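Beta-galactosidase/beta-glucuronidase (Faecalibacterium prausnitzii L2-6, PDB 6MVF) binds flavin mononucleotide and probably hydrolyses beta-glucuronides, as a family 2 glycoside hydrolase. Local coordinates at residues A[330-335]-A[341-346]; A[468-473]-A[482-487]; A[321-326]-A[562-567]; A[188-191]-A[195-198]. All blocks are in the same frame, centred on the assembly; numbering follows the deposited sequence.

Contact 1: residues A[330-335]-A[341-346]; sequences NTIRLA and QDFYDA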
loop_
_atom_site.group_PDB
_atom_site.type_symbol
_atom_site.label_atom_id
_atom_site.label_comp_id
_atom_site.label_asym_id
_atom_site.label_seq_id
_atom_site.Cartn_x
_atom_site.Cartn_y
_atom_site.Cartn_z
ATOM N N ASN A 330 -19.487 -18.301 16.546
ATOM C CA ASN A 330 -18.191 -18.819 16.969
ATOM C C ASN A 330 -17.846 -20.146 16.317
ATOM O O ASN A 330 -16.780 -20.700 16.597
ATOM C CB ASN A 330 -18.135 -18.980 18.487
ATOM C CG ASN A 330 -19.184 -19.940 19.009
ATOM O OD1 ASN A 330 -19.934 -20.548 18.236
ATOM N ND2 ASN A 330 -19.230 -20.104 20.326
ATOM N N THR A 331 -18.719 -20.680 15.465
ATOM C CA THR A 331 -18.442 -21.930 14.775
ATOM C C THR A 331 -18.912 -21.808 13.337
ATOM O O THR A 331 -19.891 -21.113 13.040
ATOM C CB THR A 331 -19.116 -23.136 15.494
ATOM O OG1 THR A 331 -18.797 -24.355 14.820
ATOM C CG2 THR A 331 -20.626 -22.975 15.586
ATOM N N ILE A 332 -18.194 -22.467 12.440
ATOM C CA ILE A 332 -18.586 -22.521 11.041
ATOM C C ILE A 332 -18.479 -23.957 10.569
ATOM O O ILE A 332 -17.388 -24.539 10.603
ATOM C CB ILE A 332 -17.725 -21.632 10.141
ATOM C CG1 ILE A 332 -17.934 -20.155 10.449
ATOM C CG2 ILE A 332 -18.070 -21.940 8.679
ATOM C CD1 ILE A 332 -16.875 -19.253 9.800
ATOM N N ARG A 333 -19.593 -24.515 10.093
ATOM C CA ARG A 333 -19.568 -25.802 9.412
ATOM C C ARG A 333 -19.269 -25.573 7.930
ATOM O O ARG A 333 -20.063 -24.951 7.210
ATOM C CB ARG A 333 -20.883 -26.557 9.593
ATOM C CG ARG A 333 -20.912 -27.841 8.787
ATOM C CD ARG A 333 -22.215 -28.586 8.937
ATOM N NE ARG A 333 -22.227 -29.793 8.117
ATOM C CZ ARG A 333 -23.300 -30.250 7.483
ATOM N NH1 ARG A 333 -24.454 -29.596 7.570
ATOM N NH2 ARG A 333 -23.215 -31.354 6.754
ATOM N N LEU A 334 -18.126 -26.075 7.478
ATOM C CA LEU A 334 -17.666 -25.834 6.113
ATOM C C LEU A 334 -18.122 -26.973 5.196
ATOM O O LEU A 334 -17.341 -27.789 4.703
ATOM C CB LEU A 334 -16.154 -25.649 6.107
ATOM C CG LEU A 334 -15.871 -24.213 6.531
ATOM C CD1 LEU A 334 -14.395 -23.908 6.520
ATOM C CD2 LEU A 334 -16.645 -23.242 5.622
ATOM N N ALA A 335 -19.428 -27.001 4.957
ATOM C CA ALA A 335 -20.020 -28.044 4.135
ATOM C C ALA A 335 -19.834 -27.706 2.651
ATOM O O ALA A 335 -19.603 -26.553 2.295
ATOM C CB ALA A 335 -21.501 -28.199 4.500
ATOM N N GLN A 341 -7.815 -23.131 1.200
ATOM C CA GLN A 341 -6.849 -22.787 2.233
ATOM C C GLN A 341 -7.076 -21.366 2.734
ATOM O O GLN A 341 -6.991 -21.105 3.939
ATOM C CB GLN A 341 -5.430 -22.979 1.716
ATOM C CG GLN A 341 -5.011 -24.459 1.632
ATOM C CD GLN A 341 -5.391 -25.228 2.881
ATOM O OE1 GLN A 341 -4.917 -24.921 3.979
ATOM N NE2 GLN A 341 -6.288 -26.213 2.727
ATOM N N ASP A 342 -7.454 -20.456 1.839
ATOM C CA ASP A 342 -7.778 -19.100 2.270
ATOM C C ASP A 342 -8.851 -19.094 3.353
ATOM O O ASP A 342 -8.729 -18.362 4.350
ATOM C CB ASP A 342 -8.219 -18.241 1.079
ATOM C CG ASP A 342 -7.075 -17.945 0.093
ATOM O OD1 ASP A 342 -5.883 -18.170 0.438
ATOM O OD2 ASP A 342 -7.383 -17.489 -1.039
ATOM N N PHE A 343 -9.913 -19.897 3.196
ATOM C CA PHE A 343 -10.960 -19.770 4.206
ATOM C C PHE A 343 -10.554 -20.424 5.520
ATOM O O PHE A 343 -10.893 -19.902 6.588
ATOM C CB PHE A 343 -12.314 -20.320 3.730
ATOM C CG PHE A 343 -13.472 -19.863 4.600
ATOM C CD1 PHE A 343 -14.145 -18.672 4.321
ATOM C CD2 PHE A 343 -13.841 -20.574 5.735
ATOM C CE1 PHE A 343 -15.186 -18.216 5.137
ATOM C CE2 PHE A 343 -14.892 -20.119 6.553
ATOM C CZ PHE A 343 -15.557 -18.936 6.251
ATOM N N TYR A 344 -9.826 -21.550 5.475
ATOM C CA TYR A 344 -9.297 -22.105 6.719
ATOM C C TYR A 344 -8.344 -21.122 7.377
ATOM O O TYR A 344 -8.426 -20.894 8.589
ATOM C CB TYR A 344 -8.607 -23.449 6.491
ATOM C CG TYR A 344 -9.544 -24.552 6.042
ATOM C CD1 TYR A 344 -10.645 -24.914 6.806
ATOM C CD2 TYR A 344 -9.336 -25.214 4.838
ATOM C CE1 TYR A 344 -11.512 -25.904 6.380
ATOM C CE2 TYR A 344 -10.194 -26.197 4.402
ATOM C CZ TYR A 344 -11.282 -26.545 5.174
ATOM O OH TYR A 344 -12.133 -27.528 4.732
ATOM N N ASP A 345 -7.473 -20.486 6.585
ATOM C CA ASP A 345 -6.615 -19.424 7.109
ATOM C C ASP A 345 -7.432 -18.331 7.806
ATOM O O ASP A 345 -7.146 -17.962 8.955
ATOM C CB ASP A 345 -5.782 -18.827 5.975
ATOM C CG ASP A 345 -4.671 -19.760 5.494
ATOM O OD1 ASP A 345 -4.241 -20.636 6.287
ATOM O OD2 ASP A 345 -4.219 -19.599 4.323
ATOM N N ALA A 346 -8.462 -17.811 7.121
ATOM C CA ALA A 346 -9.348 -16.824 7.731
ATOM C C ALA A 346 -9.983 -17.329 9.025
ATOM O O ALA A 346 -10.190 -16.545 9.958
ATOM C CB ALA A 346 -10.441 -16.411 6.756
HETATM O O HOH W 1 -14.756 -28.688 5.105
#
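Ile332 reaches across from strand 331-334 to the edge of the Phe343 ring on helix 341-350, its CD1 lying 3.8 Å from Phe343 CZ and near the plane of the ring. The two side chains come from opposite directions. Phe343 CG stands anti to the backbone N (chi1 -164°), which sends the ring out from the helix to the strand. A branched, wholly aliphatic residue suits this buried position on the helix-facing side of the strand.

Arg333, the next residue, has its charged end in a salt bridge with Glu357 and a hydrogen bond with Asn398. Leu334 faces the helix again, and its CD1 meets both aromatic residues, at 3.5 Å from Phe343 CD2 and also 3.5 Å from Tyr344 CE1, while Leu334 CD2 touches Phe343 only, 3.7 Å from its CE2. One methyl thus serves both rings, and the fork adds a second contact to Phe343. Leu334 is also the centre of an inverse gamma turn, closed by a weak bond from Ala335 N to Arg333 O.

A water bridges the two segments: it donates to Leu334 O at 2.8 Å and lies 2.9 Å from Tyr344 OH, a hydroxyl also bonded to the backbone N of His339.

Strand and helix run nearly antiparallel (165°), as expected within a beta-alpha-beta unit of the TIM barrel. No direct hydrogen bond joins them, so apolar side-chain packing holds the helix against the strand, with one water as the polar link between them.

Contact 2: residues A[468-473]-A[482-487]; sequences PWLDKF and LGISEY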
loop_
_atom_site.group_PDB
_atom_site.type_symbol
_atom_site.label_atom_id
_atom_site.label_comp_id
_atom_site.label_asym_id
_atom_site.label_seq_id
_atom_site.Cartn_x
_atom_site.Cartn_y
_atom_site.Cartn_z
ATOM N N PRO A 468 -39.033 -29.918 21.636
ATOM C CA PRO A 468 -39.324 -31.260 22.163
ATOM C C PRO A 468 -38.563 -32.371 21.460
ATOM O O PRO A 468 -38.175 -33.339 22.126
ATOM C CB PRO A 468 -40.840 -31.388 21.971
ATOM C CG PRO A 468 -41.337 -29.988 21.924
ATOM C CD PRO A 468 -40.262 -29.216 21.223
ATOM N N TRP A 469 -38.333 -32.274 20.143
ATOM C CA TRP A 469 -37.519 -33.281 19.464
ATOM C C TRP A 469 -36.137 -33.385 20.107
ATOM O O TRP A 469 -35.663 -34.488 20.427
ATOM C CB TRP A 469 -37.381 -32.958 17.977
ATOM C CG TRP A 469 -36.891 -34.131 17.159
ATOM C CD1 TRP A 469 -37.651 -34.941 16.364
ATOM C CD2 TRP A 469 -35.546 -34.651 17.081
ATOM N NE1 TRP A 469 -36.873 -35.925 15.793
ATOM C CE2 TRP A 469 -35.580 -35.774 16.219
ATOM C CE3 TRP A 469 -34.319 -34.274 17.649
ATOM C CZ2 TRP A 469 -34.444 -36.514 15.908
ATOM C CZ3 TRP A 469 -33.192 -35.007 17.334
ATOM C CH2 TRP A 469 -33.262 -36.115 16.467
ATOM N N LEU A 470 -35.466 -32.243 20.290
ATOM C CA LEU A 470 -34.158 -32.258 20.932
ATOM C C LEU A 470 -34.245 -32.879 22.323
ATOM O O LEU A 470 -33.509 -33.824 22.644
ATOM C CB LEU A 470 -33.593 -30.838 21.012
ATOM C CG LEU A 470 -33.505 -29.996 19.732
ATOM C CD1 LEU A 470 -33.184 -28.560 20.098
ATOM C CD2 LEU A 470 -32.471 -30.555 18.758
ATOM N N ASP A 471 -35.149 -32.364 23.161
ATOM C CA ASP A 471 -35.281 -32.882 24.517
ATOM C C ASP A 471 -35.513 -34.395 24.527
ATOM O O ASP A 471 -34.959 -35.113 25.367
ATOM C CB ASP A 471 -36.422 -32.169 25.241
ATOM C CG ASP A 471 -36.129 -30.702 25.508
ATOM O OD1 ASP A 471 -34.940 -30.317 25.541
ATOM O OD2 ASP A 471 -37.099 -29.932 25.695
ATOM N N LYS A 472 -36.303 -34.902 23.584
ATOM C CA LYS A 472 -36.652 -36.320 23.602
ATOM C C LYS A 472 -35.456 -37.187 23.234
ATOM O O LYS A 472 -35.139 -38.155 23.932
ATOM C CB LYS A 472 -37.829 -36.584 22.656
ATOM C CG LYS A 472 -38.367 -38.006 22.710
ATOM C CD LYS A 472 -39.375 -38.251 21.596
ATOM C CE LYS A 472 -39.944 -39.645 21.667
ATOM N NZ LYS A 472 -40.870 -39.732 22.825
ATOM N N PHE A 473 -34.779 -36.855 22.134
ATOM C CA PHE A 473 -33.601 -37.621 21.740
ATOM C C PHE A 473 -32.525 -37.569 22.817
ATOM O O PHE A 473 -31.851 -38.572 23.085
ATOM C CB PHE A 473 -33.075 -37.093 20.404
ATOM C CG PHE A 473 -31.877 -37.816 19.902
ATOM C CD1 PHE A 473 -30.601 -37.506 20.385
ATOM C CD2 PHE A 473 -32.012 -38.796 18.929
ATOM C CE1 PHE A 473 -29.489 -38.173 19.921
ATOM C CE2 PHE A 473 -30.900 -39.472 18.450
ATOM C CZ PHE A 473 -29.629 -39.157 18.950
ATOM N N LEU A 482 -25.334 -34.539 21.100
ATOM C CA LEU A 482 -26.234 -34.113 20.038
ATOM C C LEU A 482 -25.936 -32.671 19.634
ATOM O O LEU A 482 -25.827 -31.782 20.489
ATOM C CB LEU A 482 -27.695 -34.246 20.472
ATOM C CG LEU A 482 -28.691 -33.765 19.422
ATOM C CD1 LEU A 482 -28.668 -34.715 18.243
ATOM C CD2 LEU A 482 -30.112 -33.583 19.966
ATOM N N GLY A 483 -25.785 -32.455 18.324
ATOM C CA GLY A 483 -25.820 -31.127 17.758
ATOM C C GLY A 483 -26.818 -31.087 16.614
ATOM O O GLY A 483 -27.374 -32.113 16.220
ATOM N N ILE A 484 -27.047 -29.884 16.095
ATOM C CA ILE A 484 -27.908 -29.694 14.933
ATOM C C ILE A 484 -27.053 -29.105 13.817
ATOM O O ILE A 484 -26.719 -27.910 13.841
ATOM C CB ILE A 484 -29.132 -28.813 15.244
ATOM C CG1 ILE A 484 -30.017 -29.504 16.291
ATOM C CG2 ILE A 484 -29.938 -28.514 13.970
ATOM C CD1 ILE A 484 -30.383 -30.977 15.959
ATOM N N SER A 485 -26.700 -29.948 12.837
ATOM C CA SER A 485 -25.786 -29.542 11.773
ATOM C C SER A 485 -26.461 -28.744 10.666
ATOM O O SER A 485 -25.761 -28.072 9.906
ATOM C CB SER A 485 -25.097 -30.771 11.174
ATOM O OG SER A 485 -26.021 -31.834 10.982
ATOM N N GLU A 486 -27.783 -28.855 10.516
ATOM C CA GLU A 486 -28.565 -27.994 9.636
ATOM C C GLU A 486 -29.930 -27.795 10.255
ATOM O O GLU A 486 -30.540 -28.744 10.760
ATOM C CB GLU A 486 -28.797 -28.542 8.214
ATOM C CG GLU A 486 -27.584 -28.977 7.449
ATOM C CD GLU A 486 -27.917 -29.403 6.026
ATOM O OE1 GLU A 486 -29.090 -29.229 5.600
ATOM O OE2 GLU A 486 -26.997 -29.910 5.331
ATOM N N TYR A 487 -30.380 -26.549 10.212
ATOM C CA TYR A 487 -31.756 -26.143 10.421
ATOM C C TYR A 487 -31.901 -24.804 9.716
ATOM O O TYR A 487 -30.917 -24.083 9.537
ATOM C CB TYR A 487 -32.102 -26.034 11.909
ATOM C CG TYR A 487 -31.439 -24.889 12.639
ATOM C CD1 TYR A 487 -30.148 -25.016 13.167
ATOM C CD2 TYR A 487 -32.098 -23.678 12.800
ATOM C CE1 TYR A 487 -29.545 -23.952 13.842
ATOM C CE2 TYR A 487 -31.511 -22.620 13.470
ATOM C CZ TYR A 487 -30.242 -22.758 13.991
ATOM O OH TYR A 487 -29.692 -21.694 14.668
#
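Leu470 of helix 466-476 and Ile484 of strand 482-487 meet in a beta-alpha-beta unit of the TIM barrel, where the helix lies outside the strand that follows it. The axes of 468-473 and 482-484 pass 10.1 Å apart and run nearly antiparallel, and no hydrogen bond crosses between them.

One set of contacts is aliphatic. Leu482 and Ile484 both point to the helix, with Gly483 between them, and Leu470 reaches both: its CD2 is 4.0 Å from Leu482 CD2. Branched aliphatic residues suit such a seam, since their methyls interlock without any polar group to satisfy.

A second set is aromatic, and Leu482 is the residue its members share. Its CG stands anti to the backbone N (chi1 178°), extending both methyls to the helix. Leu482 CD1 lies 3.9 Å from Phe473 CE1, while Leu482 CD2 approaches the edge of the indole at 4.3 Å from Trp469 CZ3. Both rings also meet Tyr452 of the preceding strand edge-to-face, which ties all three elements of the unit together. Leu470 CD2 also touches Ile484 at two atoms, CD1 at 3.5 Å and CG1 at 3.6 Å.

Contact 3: residues A[321-326]-A[562-567]; sequences AQIIKE and KTRKDS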
loop_
_atom_site.group_PDB
_atom_site.type_symbol
_atom_site.label_atom_id
_atom_site.label_comp_id
_atom_site.label_asym_id
_atom_site.label_seq_id
_atom_site.Cartn_x
_atom_site.Cartn_y
_atom_site.Cartn_z
ATOM N N ALA A 321 -15.710 -14.470 5.958
ATOM C CA ALA A 321 -15.331 -14.700 7.341
ATOM C C ALA A 321 -15.658 -13.496 8.210
ATOM O O ALA A 321 -16.192 -13.650 9.314
ATOM C CB ALA A 321 -13.850 -15.044 7.413
ATOM N N GLN A 322 -15.383 -12.288 7.711
ATOM C CA GLN A 322 -15.654 -11.085 8.492
ATOM C C GLN A 322 -17.149 -10.866 8.693
ATOM O O GLN A 322 -17.581 -10.473 9.785
ATOM C CB GLN A 322 -15.003 -9.871 7.830
ATOM C CG GLN A 322 -13.629 -9.574 8.407
ATOM C CD GLN A 322 -12.543 -9.331 7.351
ATOM O OE1 GLN A 322 -12.814 -8.791 6.264
ATOM N NE2 GLN A 322 -11.295 -9.729 7.673
ATOM N N ILE A 323 -17.958 -11.106 7.666
ATOM C CA ILE A 323 -19.400 -10.985 7.858
ATOM C C ILE A 323 -19.878 -11.955 8.935
ATOM O O ILE A 323 -20.655 -11.584 9.831
ATOM C CB ILE A 323 -20.138 -11.190 6.528
ATOM C CG1 ILE A 323 -19.879 -9.992 5.619
ATOM C CG2 ILE A 323 -21.617 -11.349 6.788
ATOM C CD1 ILE A 323 -20.242 -10.211 4.148
ATOM N N ILE A 324 -19.368 -13.190 8.909
ATOM C CA ILE A 324 -19.788 -14.164 9.912
ATOM C C ILE A 324 -19.283 -13.776 11.301
ATOM O O ILE A 324 -19.988 -13.990 12.300
ATOM C CB ILE A 324 -19.337 -15.571 9.492
ATOM C CG1 ILE A 324 -20.056 -15.962 8.191
ATOM C CG2 ILE A 324 -19.625 -16.584 10.606
ATOM C CD1 ILE A 324 -19.340 -17.024 7.398
ATOM N N LYS A 325 -18.085 -13.173 11.392
ATOM C CA LYS A 325 -17.589 -12.656 12.666
ATOM C C LYS A 325 -18.484 -11.551 13.221
ATOM O O LYS A 325 -18.799 -11.545 14.416
ATOM C CB LYS A 325 -16.154 -12.144 12.522
ATOM C CG LYS A 325 -15.475 -11.824 13.863
ATOM C CD LYS A 325 -15.029 -13.121 14.527
ATOM C CE LYS A 325 -14.452 -12.897 15.885
ATOM N NZ LYS A 325 -14.208 -14.187 16.540
ATOM N N GLU A 326 -18.898 -10.600 12.376
ATOM C CA GLU A 326 -19.780 -9.526 12.841
ATOM C C GLU A 326 -21.107 -10.067 13.357
ATOM O O GLU A 326 -21.750 -9.444 14.214
ATOM C CB GLU A 326 -20.048 -8.533 11.705
ATOM C CG GLU A 326 -18.842 -7.729 11.249
ATOM C CD GLU A 326 -19.017 -7.125 9.845
ATOM O OE1 GLU A 326 -18.015 -6.563 9.302
ATOM O OE2 GLU A 326 -20.150 -7.217 9.293
ATOM N N LYS A 562 -24.410 -8.737 -0.004
ATOM C CA LYS A 562 -24.752 -7.332 0.193
ATOM C C LYS A 562 -25.847 -7.093 1.232
ATOM O O LYS A 562 -25.794 -6.089 1.950
ATOM C CB LYS A 562 -25.178 -6.708 -1.139
ATOM C CG LYS A 562 -24.047 -6.518 -2.111
ATOM C CD LYS A 562 -24.412 -5.528 -3.209
ATOM C CE LYS A 562 -23.190 -5.209 -4.044
ATOM N NZ LYS A 562 -22.055 -4.805 -3.170
ATOM N N THR A 563 -26.850 -7.973 1.325
ATOM C CA THR A 563 -28.074 -7.685 2.066
ATOM C C THR A 563 -28.251 -8.697 3.189
ATOM O O THR A 563 -28.448 -9.891 2.941
ATOM C CB THR A 563 -29.299 -7.671 1.141
ATOM O OG1 THR A 563 -29.108 -6.700 0.115
ATOM C CG2 THR A 563 -30.552 -7.286 1.900
ATOM N N ARG A 564 -28.195 -8.202 4.418
ATOM C CA ARG A 564 -28.476 -8.986 5.603
ATOM C C ARG A 564 -29.982 -9.074 5.801
ATOM O O ARG A 564 -30.662 -8.044 5.947
ATOM C CB ARG A 564 -27.810 -8.342 6.809
ATOM C CG ARG A 564 -26.294 -8.342 6.736
ATOM C CD ARG A 564 -25.710 -7.179 7.526
ATOM N NE ARG A 564 -24.254 -7.236 7.573
ATOM C CZ ARG A 564 -23.467 -6.956 6.535
ATOM N NH1 ARG A 564 -24.005 -6.590 5.368
ATOM N NH2 ARG A 564 -22.142 -7.057 6.657
ATOM N N LYS A 565 -30.507 -10.298 5.802
ATOM C CA LYS A 565 -31.926 -10.457 6.034
ATOM C C LYS A 565 -32.237 -10.203 7.505
ATOM O O LYS A 565 -31.345 -10.086 8.348
ATOM C CB LYS A 565 -32.376 -11.844 5.598
ATOM C CG LYS A 565 -32.065 -12.150 4.154
ATOM C CD LYS A 565 -32.479 -13.552 3.824
ATOM C CE LYS A 565 -31.902 -13.968 2.508
ATOM N NZ LYS A 565 -32.161 -15.420 2.310
ATOM N N ASP A 566 -33.527 -10.100 7.821
ATOM C CA ASP A 566 -33.896 -9.821 9.206
ATOM C C ASP A 566 -33.485 -10.969 10.128
ATOM O O ASP A 566 -33.214 -10.746 11.314
ATOM C CB ASP A 566 -35.400 -9.524 9.302
ATOM C CG ASP A 566 -35.772 -8.096 8.798
ATOM O OD1 ASP A 566 -34.877 -7.227 8.572
ATOM O OD2 ASP A 566 -36.990 -7.851 8.630
ATOM N N SER A 567 -33.402 -12.193 9.591
ATOM C CA SER A 567 -32.930 -13.337 10.369
ATOM C C SER A 567 -31.509 -13.140 10.851
ATOM O O SER A 567 -31.138 -13.668 11.906
ATOM C CB SER A 567 -32.990 -14.619 9.535
ATOM O OG SER A 567 -34.314 -15.073 9.400
#
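Glu326 on helix 314-327 and Arg564 in the loop before helix 566-575 form a salt bridge, with Arg564 NH2 donating to Glu326 OE2 at 3.3 Å. As a hydrogen bond it is weak, although the N-H points fairly well at the oxygen (154°). The carboxylate and guanidinium planes are only 20° apart, and OE2 lies in the guanidinium plane at its edge. One nitrogen and one oxygen carry the bond, so this is not a two-pronged pairing. The long side chains cross at about a right angle, and Arg564 is extended from CG to NE, which lets it span a gap where the nearest CA atoms, those of Ile323 and Arg564, are 9.6 Å apart. The carbonyl of Lys562 also lies at the guanidinium edge, in its plane.

These elements lie far apart in sequence yet meet where the TIM barrel closes: helix 314-327 follows the first barrel strand, 292-300, and helix 566-575 comes after the last, 529-532. Glu326 O also accepts a hydrogen bond from Gln572 of that second helix.

Van der Waals contact comes from Ile323, one helical turn before Glu326, whose CG1 lies 3.8 Å from Arg564 NH2 and whose side chain also packs on Met535. A buried isoleucine suits the inner side of the helix, and a glutamate its exposed border. On the loop, Lys562 and Thr563 pack against Arg259 and Met213 of the second subunit.

Contact 4: residues A[188-191]-A[195-198]; sequences KPTA and ATFE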
loop_
_atom_site.group_PDB
_atom_site.type_symbol
_atom_site.label_atom_id
_atom_site.label_comp_id
_atom_site.label_asym_id
_atom_site.label_seq_id
_atom_site.Cartn_x
_atom_site.Cartn_y
_atom_site.Cartn_z
ATOM N N LYS A 188 0.081 -28.887 21.996
ATOM C CA LYS A 188 -0.741 -29.212 23.165
ATOM C C LYS A 188 -0.345 -28.371 24.373
ATOM O O LYS A 188 0.855 -28.184 24.645
ATOM C CB LYS A 188 -0.660 -30.700 23.549
ATOM C CG LYS A 188 -1.295 -31.635 22.538
ATOM C CD LYS A 188 -1.072 -33.088 22.917
ATOM C CE LYS A 188 -1.687 -34.046 21.896
ATOM N NZ LYS A 188 -3.169 -34.072 21.971
ATOM N N PRO A 189 -1.328 -27.864 25.115
ATOM C CA PRO A 189 -1.018 -27.142 26.356
ATOM C C PRO A 189 -0.453 -28.084 27.404
ATOM O O PRO A 189 -0.732 -29.282 27.419
ATOM C CB PRO A 189 -2.375 -26.576 26.784
ATOM C CG PRO A 189 -3.377 -27.512 26.161
ATOM C CD PRO A 189 -2.776 -27.912 24.839
ATOM N N THR A 190 0.378 -27.534 28.272
ATOM C CA THR A 190 1.010 -28.286 29.341
ATOM C C THR A 190 0.523 -27.747 30.680
ATOM O O THR A 190 0.114 -26.589 30.794
ATOM C CB THR A 190 2.541 -28.189 29.261
ATOM O OG1 THR A 190 2.957 -26.864 29.643
ATOM C CG2 THR A 190 3.026 -28.478 27.835
ATOM N N ALA A 191 0.579 -28.599 31.704
ATOM C CA ALA A 191 0.095 -28.178 33.015
ATOM C C ALA A 191 0.789 -26.905 33.488
ATOM O O ALA A 191 0.132 -26.003 34.015
ATOM C CB ALA A 191 0.275 -29.303 34.030
ATOM N N ALA A 195 3.437 -25.062 26.234
ATOM C CA ALA A 195 2.883 -25.852 25.153
ATOM C C ALA A 195 3.993 -26.681 24.529
ATOM O O ALA A 195 5.127 -26.215 24.384
ATOM C CB ALA A 195 2.212 -24.978 24.087
ATOM N N THR A 196 3.659 -27.922 24.199
ATOM C CA THR A 196 4.510 -28.770 23.386
ATOM C C THR A 196 4.016 -28.692 21.949
ATOM O O THR A 196 2.809 -28.601 21.701
ATOM C CB THR A 196 4.490 -30.224 23.867
ATOM O OG1 THR A 196 3.130 -30.665 23.948
ATOM C CG2 THR A 196 5.144 -30.356 25.233
ATOM N N PHE A 197 4.958 -28.680 21.017
ATOM C CA PHE A 197 4.683 -28.757 19.587
ATOM C C PHE A 197 5.402 -30.012 19.144
ATOM O O PHE A 197 6.625 -29.991 18.979
ATOM C CB PHE A 197 5.204 -27.540 18.827
ATOM C CG PHE A 197 4.571 -26.251 19.245
ATOM C CD1 PHE A 197 4.802 -25.718 20.504
ATOM C CD2 PHE A 197 3.740 -25.559 18.369
ATOM C CE1 PHE A 197 4.200 -24.513 20.883
ATOM C CE2 PHE A 197 3.138 -24.349 18.735
ATOM C CZ PHE A 197 3.369 -23.815 19.982
ATOM N N GLU A 198 4.672 -31.111 19.017
ATOM C CA GLU A 198 5.226 -32.278 18.359
ATOM C C GLU A 198 5.187 -31.998 16.875
ATOM O O GLU A 198 4.123 -31.716 16.322
ATOM C CB GLU A 198 4.438 -33.534 18.701
ATOM C CG GLU A 198 4.359 -33.792 20.187
ATOM C CD GLU A 198 3.336 -34.866 20.534
ATOM O OE1 GLU A 198 3.636 -36.061 20.286
ATOM O OE2 GLU A 198 2.231 -34.516 21.032
#
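Thr190 and Thr196 adopt the same first torsion, chi1 72° and 53°, which places each OG1 between its own backbone N and carbonyl carbon. In this rotamer each CG2 swings beside the backbone N, and the two methyls meet, Thr190 CG2 lying 3.8 Å from Thr196 CG2. The Thr190 methyl also rests 3.7 Å from Thr196 N. Its hydroxyl turns to the connecting loop instead, hydrogen-bonded with Asp192 and Gly194, so one residue serves both the turn and the strand beside it. Threonine fits because it offers a methyl and a hydroxyl on the same carbon.

The framework is a beta hairpin made by strands 183-189 and 195-204. Lys188 and Thr196 form an antiparallel hydrogen-bonded pair: Lys188 N donates to Thr196 O at 2.8 Å, and Thr196 N returns a bond to Lys188 O at 2.9 Å. Pro189 faces Ala195 in the next, non-hydrogen-bonded pair, with their CA atoms 4.3 Å apart. That position suits a proline, which has no N-H to give. The same Lys188 O receives a CA-H...O contact from Ala195 CA at 3.1 Å.

On the face bearing Pro189 and Ala195, both side chains pack on Val276, with Ala195 buried. The other face carries Lys188 and Thr196 and is more open. There the lysine and Glu198 cross without joining their charges: the chain of Lys188 bends at its last torsion, and Lys188 NZ remains 5.5 Å from Glu198 OE2, while Lys188 CE passes 4.0 Å from Glu198 OE2.

Overall arrangement
Contacts 1, 2 and 3 belong to the TIM barrel domain, whereas contact 4 lies in a hairpin of a separate family 2 range. Contacts 1 and 2 share the barrel sheet: with centres 23 Å apart, they meet where Arg333 NH1 approaches Ser485 O at 3.1 Å and Glu486 OE2 at 3.4 Å. Contacts 1 and 3 are closer, about 15 Å between centres, and touch by packing, Ala346 CB lying 3.7 Å from Ala321 CB. Contact 3 closes the long loop within which contacts 1 and 2 are nested. Contact 4 stands apart, its nearest atoms about 15 Å from contact 1. The bound FMN is about 11 Å from the Glu198 side chain and about 14 Å from that of Tyr344.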